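Local coordinates for protein peptidoglycan D,D-transpeptidase FtsI (PDB 6SYN) that is a peptidoglycan D,D-transpeptidase, a class B penicillin-binding protein that probably cross-links cell-wall peptide stems at the septum and is acylated by beta-lactams, at residues A[247-252]-A[450-455]; A[350-353]-A[359-362]. One frame throughout, in Å; residues are numbered along the deposited sequence.

Both contacts lie in the transpeptidase domain, and their centres are about 15 Å apart. The two segments of contact 2 fall, along the chain, between those of contact 1. Each contact pairs a buried residue with a more open one, and neither is wholly core. Contact 1 is polar and borders the active site: it ties the loop before helix 255-264 to short strand 452-453 through one tyrosine-carboxylate bond. Contact 2 is apolar and more local. It brings the loop before helix 354-360 against Phe360, more than one turn after the start of that helix, through two aromatic rings. Its segment 359-362 runs toward Tyr364 and Gly365, which meet the residues of contact 1.

Contact 1 (A[247-252]-A[450-455]); sequences IFEPGS and GKYMDR. With CB9 ((2R,4S)-2-[(1R)-1-{[(2S)-2-carboxy-2-phenylacetyl]amino}-2-oxoethyl]-5,5-dimethyl-1,3-thiazolidine-4-carboxylic acid), chain D.
Tyr452 OH donates a hydrogen bond of 2.6 Å to Glu249 OE1. Glu249 lies just ahead of the SxxK motif of the penicillin-binding fold, here Ser252 and Lys255. The side chains cross at about a right angle, yet the carboxylate and the phenol ring are nearly coplanar, with planes 14° apart. OE1 thus sits at the ring edge, in its plane, and uses its syn lone pair. The Glu249 side chain reaches across because it is extended beyond CG (chi2 -156°).

The other oxygen, Glu249 OE2, takes the backbone N of Gly365, so both oxygens of this buried carboxylate have a donor. The Tyr452 ring also meets the ring of Tyr364, whose hydroxyl hydrogen-bonds CB9. Tyr452 lies in the connection between strands 437-446 and 455-464, and its side chain touches Lys444 and Val446. The backbone O of Glu249 is bonded by Tyr459 OH, which ties the loop to strand 455-464.

Three residues on, Ser252 carries the opened beta-lactam as an acyl-enzyme. Its N makes a weak bond of 3.2 Å to CB9 O, a placement consistent with the oxyanion hole of this family. The covalent link itself runs from Ser252 OG to CB9 C, at 1.3 Å.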
loop_
_atom_site.group_PDB
_atom_site.type_symbol
_atom_site.label_atom_id
_atom_site.label_comp_id
_atom_site.label_asym_id
_atom_site.label_seq_id
_atom_site.Cartn_x
_atom_site.Cartn_y
_atom_site.Cartn_z
ATOM N N ILE A 247 -0.542 -9.820 3.394
ATOM C CA ILE A 247 -0.537 -9.782 4.887
ATOM C C ILE A 247 0.866 -10.194 5.343
ATOM O O ILE A 247 1.377 -11.211 4.854
ATOM C CB ILE A 247 -1.688 -10.590 5.531
ATOM C CG1 ILE A 247 -1.378 -12.080 5.720
ATOM C CG2 ILE A 247 -2.996 -10.360 4.785
ATOM C CD1 ILE A 247 -1.324 -12.898 4.459
ATOM N N PHE A 248 1.484 -9.363 6.180
ATOM C CA PHE A 248 2.892 -9.488 6.630
ATOM C C PHE A 248 2.953 -9.462 8.155
ATOM O O PHE A 248 2.106 -8.788 8.784
ATOM C CB PHE A 248 3.746 -8.318 6.132
ATOM C CG PHE A 248 3.983 -8.256 4.646
ATOM C CD1 PHE A 248 4.512 -9.339 3.961
ATOM C CD2 PHE A 248 3.717 -7.095 3.938
ATOM C CE1 PHE A 248 4.738 -9.273 2.593
ATOM C CE2 PHE A 248 3.959 -7.025 2.574
ATOM C CZ PHE A 248 4.467 -8.114 1.904
ATOM N N GLU A 249 3.962 -10.128 8.718
ATOM C CA GLU A 249 4.384 -9.928 10.127
ATOM C C GLU A 249 4.891 -8.489 10.279
ATOM O O GLU A 249 5.774 -8.046 9.539
ATOM C CB GLU A 249 5.384 -11.018 10.519
ATOM C CG GLU A 249 4.723 -12.379 10.655
ATOM C CD GLU A 249 5.431 -13.372 11.558
ATOM O OE1 GLU A 249 6.451 -13.940 11.121
ATOM O OE2 GLU A 249 4.958 -13.578 12.697
ATOM N N PRO A 250 4.302 -7.693 11.205
ATOM C CA PRO A 250 4.640 -6.274 11.350
ATOM C C PRO A 250 6.047 -5.997 11.898
ATOM O O PRO A 250 6.553 -4.918 11.661
ATOM C CB PRO A 250 3.589 -5.727 12.327
ATOM C CG PRO A 250 3.126 -6.940 13.094
ATOM C CD PRO A 250 3.224 -8.096 12.118
ATOM N N GLY A 251 6.638 -6.960 12.609
ATOM C CA GLY A 251 7.992 -6.833 13.178
ATOM C C GLY A 251 8.069 -5.652 14.140
ATOM O O GLY A 251 7.081 -5.321 14.787
ATOM N N SER A 252 9.228 -4.986 14.178
ATOM C CA SER A 252 9.509 -3.994 15.207
ATOM C C SER A 252 8.632 -2.735 15.215
ATOM O O SER A 252 8.717 -1.937 16.145
ATOM C CB SER A 252 11.006 -3.682 15.278
ATOM O OG SER A 252 11.929 -4.780 15.510
ATOM N N GLY A 450 6.707 -22.425 7.407
ATOM C CA GLY A 450 6.748 -21.832 8.760
ATOM C C GLY A 450 8.141 -21.414 9.214
ATOM O O GLY A 450 8.239 -20.864 10.333
ATOM N N LYS A 451 9.179 -21.633 8.398
ATOM C CA LYS A 451 10.600 -21.387 8.772
ATOM C C LYS A 451 11.085 -20.061 8.184
ATOM O O LYS A 451 10.641 -19.709 7.074
ATOM C CB LYS A 451 11.494 -22.523 8.277
ATOM C CG LYS A 451 11.063 -23.896 8.761
ATOM C CD LYS A 451 12.110 -24.959 8.573
ATOM C CE LYS A 451 11.875 -26.146 9.480
ATOM N NZ LYS A 451 12.944 -27.160 9.325
ATOM N N TYR A 452 11.987 -19.384 8.899
ATOM C CA TYR A 452 12.477 -18.023 8.565
ATOM C C TYR A 452 13.643 -18.104 7.587
ATOM O O TYR A 452 14.575 -18.904 7.788
ATOM C CB TYR A 452 12.836 -17.233 9.825
ATOM C CG TYR A 452 11.596 -16.770 10.534
ATOM C CD1 TYR A 452 10.841 -15.729 10.020
ATOM C CD2 TYR A 452 11.113 -17.439 11.645
ATOM C CE1 TYR A 452 9.666 -15.320 10.627
ATOM C CE2 TYR A 452 9.940 -17.043 12.265
ATOM C CZ TYR A 452 9.213 -15.981 11.753
ATOM O OH TYR A 452 8.059 -15.575 12.349
ATOM N N MET A 453 13.560 -17.268 6.554
ATOM C CA MET A 453 14.603 -17.094 5.518
ATOM C C MET A 453 15.448 -15.885 5.925
ATOM O O MET A 453 15.033 -15.154 6.849
ATOM C CB MET A 453 13.980 -16.855 4.137
ATOM C CG MET A 453 12.671 -17.588 3.896
ATOM S SD MET A 453 11.950 -17.093 2.315
ATOM C CE MET A 453 10.207 -17.065 2.727
ATOM N N ASP A 454 16.591 -15.696 5.268
ATOM C CA ASP A 454 17.432 -14.480 5.406
ATOM C C ASP A 454 17.043 -13.527 4.269
ATOM O O ASP A 454 17.919 -13.091 3.503
ATOM C CB ASP A 454 18.904 -14.877 5.524
ATOM C CG ASP A 454 19.186 -15.664 6.796
ATOM O OD1 ASP A 454 18.255 -15.792 7.631
ATOM O OD2 ASP A 454 20.326 -16.151 6.947
ATOM N N ARG A 455 15.739 -13.248 4.199
ATOM C CA ARG A 455 15.057 -12.302 3.281
ATOM C C ARG A 455 14.180 -11.428 4.186
ATOM O O ARG A 455 13.723 -11.945 5.229
ATOM C CB ARG A 455 14.314 -13.106 2.206
ATOM C CG ARG A 455 15.134 -14.271 1.661
ATOM C CD ARG A 455 14.541 -15.011 0.478
ATOM N NE ARG A 455 14.567 -14.221 -0.750
ATOM C CZ ARG A 455 15.171 -14.563 -1.888
ATOM N NH1 ARG A 455 15.826 -15.709 -1.998
ATOM N NH2 ARG A 455 15.108 -13.750 -2.929
HETATM C C CB9 D . 12.621 -5.301 14.494
HETATM N N CB9 D . 14.545 -6.864 14.098
HETATM O O CB9 D . 12.263 -5.305 13.341
HETATM C CA CB9 D . 13.934 -5.887 15.002
HETATM C CB CB9 D . 14.895 -4.742 15.434
HETATM C CAA CB9 D . 17.664 -2.785 14.106
HETATM C CAB CB9 D . 17.423 -4.684 12.506
HETATM O OAD CB9 D . 15.684 -2.052 11.587
HETATM O OAE CB9 D . 15.903 -11.365 13.705
HETATM O OAF CB9 D . 13.953 -8.583 15.406
HETATM O OAG CB9 D . 14.487 -1.349 13.252
HETATM O OAH CB9 D . 14.031 -10.465 13.246
HETATM C CAJ CB9 D . 18.583 -7.871 10.869
HETATM C CAK CB9 D . 18.966 -7.913 12.189
HETATM C CAL CB9 D . 17.294 -8.200 10.520
HETATM C CAM CB9 D . 18.054 -8.282 13.166
HETATM C CAN CB9 D . 16.374 -8.565 11.495
HETATM N NAP CB9 D . 14.685 -3.483 14.706
HETATM S SAQ CB9 D . 16.639 -5.140 15.095
HETATM C CAR CB9 D . 15.147 -2.190 12.673
HETATM C CAS CB9 D . 15.186 -10.407 13.583
HETATM C CAT CB9 D . 14.672 -8.128 14.516
HETATM C CAU CB9 D . 16.737 -8.579 12.839
HETATM C CAX CB9 D . 15.311 -3.547 13.380
HETATM C CAY CB9 D . 15.781 -9.030 13.936
HETATM C CAZ CB9 D . 16.792 -3.955 13.679
#

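Contact 2 (A[350-353]-A[359-362]); sequences QRWS and TFSF
Thr359 OG1 lies within hydrogen-bonding reach of two carbonyls, Ile355 O and Glu356 O, which must share its one proton. They belong to the helix turn leading to Phe360, the residue that meets Trp352. The contact itself is apolar. It is a T-shaped pair in which the benzo edge of Trp352 points at the face of Phe360. The six-membered ring of Trp352 and the Phe360 ring have centroids 4.6 Å apart and planes at 65°, so the pair is tilted from a perfect T.

Trp352 CH2 does most of the touching. It sits 3.3 Å above the Phe360 plane, over the ring centre, and lies 3.4 Å from Phe360 CG. The neighbouring Trp352 CZ3 leans on the base of the phenylalanine, 3.5 Å from Phe360 CB. With Phe360 CG roughly opposite the backbone N (chi1 -153°), the ring is carried to the side of the indole, and chi2 of 58° sets the turn of its face.

Trp352 directly precedes the N-cap residue of helix 354-360, Ser353. The Ser353 side chain caps a backbone N of the first turn. Ser353 N donates to Glu356 OE1, the reciprocal half expected of a capping box. Lys349 adds a cation-pi contact to Trp352.

The pair packs against helix 319-327. Both side chains touch Val322, and Phe360 also touches Leu321 and stacks with Tyr325, whose hydroxyl bonds Phe360 O. Further along, Ser361 and Phe362 turn toward helix 306-314, touching Val309.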
loop_
_atom_site.group_PDB
_atom_site.type_symbol
_atom_site.label_atom_id
_atom_site.label_comp_id
_atom_site.label_asym_id
_atom_site.label_seq_id
_atom_site.Cartn_x
_atom_site.Cartn_y
_atom_site.Cartn_z
ATOM N N GLN A 350 -5.444 -18.896 24.001
ATOM C CA GLN A 350 -5.642 -18.444 25.406
ATOM C C GLN A 350 -4.474 -18.895 26.296
ATOM O O GLN A 350 -4.556 -18.659 27.517
ATOM C CB GLN A 350 -6.955 -19.004 25.964
ATOM C CG GLN A 350 -8.159 -18.796 25.052
ATOM C CD GLN A 350 -8.527 -17.341 24.890
ATOM O OE1 GLN A 350 -8.620 -16.598 25.864
ATOM N NE2 GLN A 350 -8.755 -16.921 23.654
ATOM N N ARG A 351 -3.436 -19.514 25.721
ATOM C CA ARG A 351 -2.323 -20.149 26.475
ATOM C C ARG A 351 -1.018 -20.001 25.683
ATOM O O ARG A 351 -0.714 -20.887 24.862
ATOM C CB ARG A 351 -2.650 -21.622 26.741
ATOM C CG ARG A 351 -1.609 -22.362 27.570
ATOM C CD ARG A 351 -1.085 -23.596 26.854
ATOM N NE ARG A 351 -2.164 -24.454 26.361
ATOM C CZ ARG A 351 -2.078 -25.308 25.333
ATOM N NH1 ARG A 351 -0.950 -25.445 24.651
ATOM N NH2 ARG A 351 -3.135 -26.023 24.985
ATOM N N TRP A 352 -0.277 -18.920 25.939
ATOM C CA TRP A 352 0.974 -18.560 25.223
ATOM C C TRP A 352 2.184 -19.129 25.963
ATOM O O TRP A 352 2.176 -19.098 27.207
ATOM C CB TRP A 352 1.115 -17.042 25.115
ATOM C CG TRP A 352 0.111 -16.347 24.253
ATOM C CD1 TRP A 352 -1.250 -16.359 24.367
ATOM C CD2 TRP A 352 0.416 -15.456 23.166
ATOM N NE1 TRP A 352 -1.811 -15.560 23.408
ATOM C CE2 TRP A 352 -0.815 -14.991 22.657
ATOM C CE3 TRP A 352 1.606 -15.018 22.572
ATOM C CZ2 TRP A 352 -0.883 -14.111 21.578
ATOM C CZ3 TRP A 352 1.536 -14.145 21.509
ATOM C CH2 TRP A 352 0.308 -13.700 21.022
ATOM N N SER A 353 3.195 -19.587 25.220
ATOM C CA SER A 353 4.566 -19.842 25.731
ATOM C C SER A 353 5.264 -18.496 25.937
ATOM O O SER A 353 4.821 -17.494 25.349
ATOM C CB SER A 353 5.354 -20.743 24.813
ATOM O OG SER A 353 5.515 -20.158 23.529
ATOM N N THR A 359 8.234 -12.851 21.228
ATOM C CA THR A 359 8.255 -12.636 19.755
ATOM C C THR A 359 7.100 -11.707 19.350
ATOM O O THR A 359 7.310 -10.889 18.433
ATOM C CB THR A 359 8.250 -13.968 18.998
ATOM O OG1 THR A 359 7.185 -14.768 19.512
ATOM C CG2 THR A 359 9.567 -14.701 19.128
ATOM N N PHE A 360 5.950 -11.801 20.031
ATOM C CA PHE A 360 4.768 -10.916 19.836
ATOM C C PHE A 360 5.118 -9.461 20.185
ATOM O O PHE A 360 4.486 -8.553 19.610
ATOM C CB PHE A 360 3.582 -11.375 20.687
ATOM C CG PHE A 360 2.226 -11.002 20.140
ATOM C CD1 PHE A 360 1.839 -11.409 18.871
ATOM C CD2 PHE A 360 1.323 -10.274 20.902
ATOM C CE1 PHE A 360 0.588 -11.084 18.369
ATOM C CE2 PHE A 360 0.070 -9.954 20.400
ATOM C CZ PHE A 360 -0.294 -10.358 19.134
ATOM N N SER A 361 6.082 -9.245 21.090
ATOM C CA SER A 361 6.527 -7.896 21.527
ATOM C C SER A 361 7.439 -7.246 20.479
ATOM O O SER A 361 7.661 -6.026 20.591
ATOM C CB SER A 361 7.176 -7.928 22.888
ATOM O OG SER A 361 8.522 -8.378 22.821
ATOM N N PHE A 362 7.971 -8.000 19.514
ATOM C CA PHE A 362 8.700 -7.422 18.351
ATOM C C PHE A 362 8.092 -7.976 17.055
ATOM O O PHE A 362 8.830 -8.203 16.076
ATOM C CB PHE A 362 10.221 -7.570 18.495
ATOM C CG PHE A 362 10.751 -8.872 19.043
ATOM C CD1 PHE A 362 11.041 -9.939 18.204
ATOM C CD2 PHE A 362 11.035 -9.009 20.393
ATOM C CE1 PHE A 362 11.565 -11.120 18.710
ATOM C CE2 PHE A 362 11.559 -10.190 20.896
ATOM C CZ PHE A 362 11.820 -11.243 20.055
#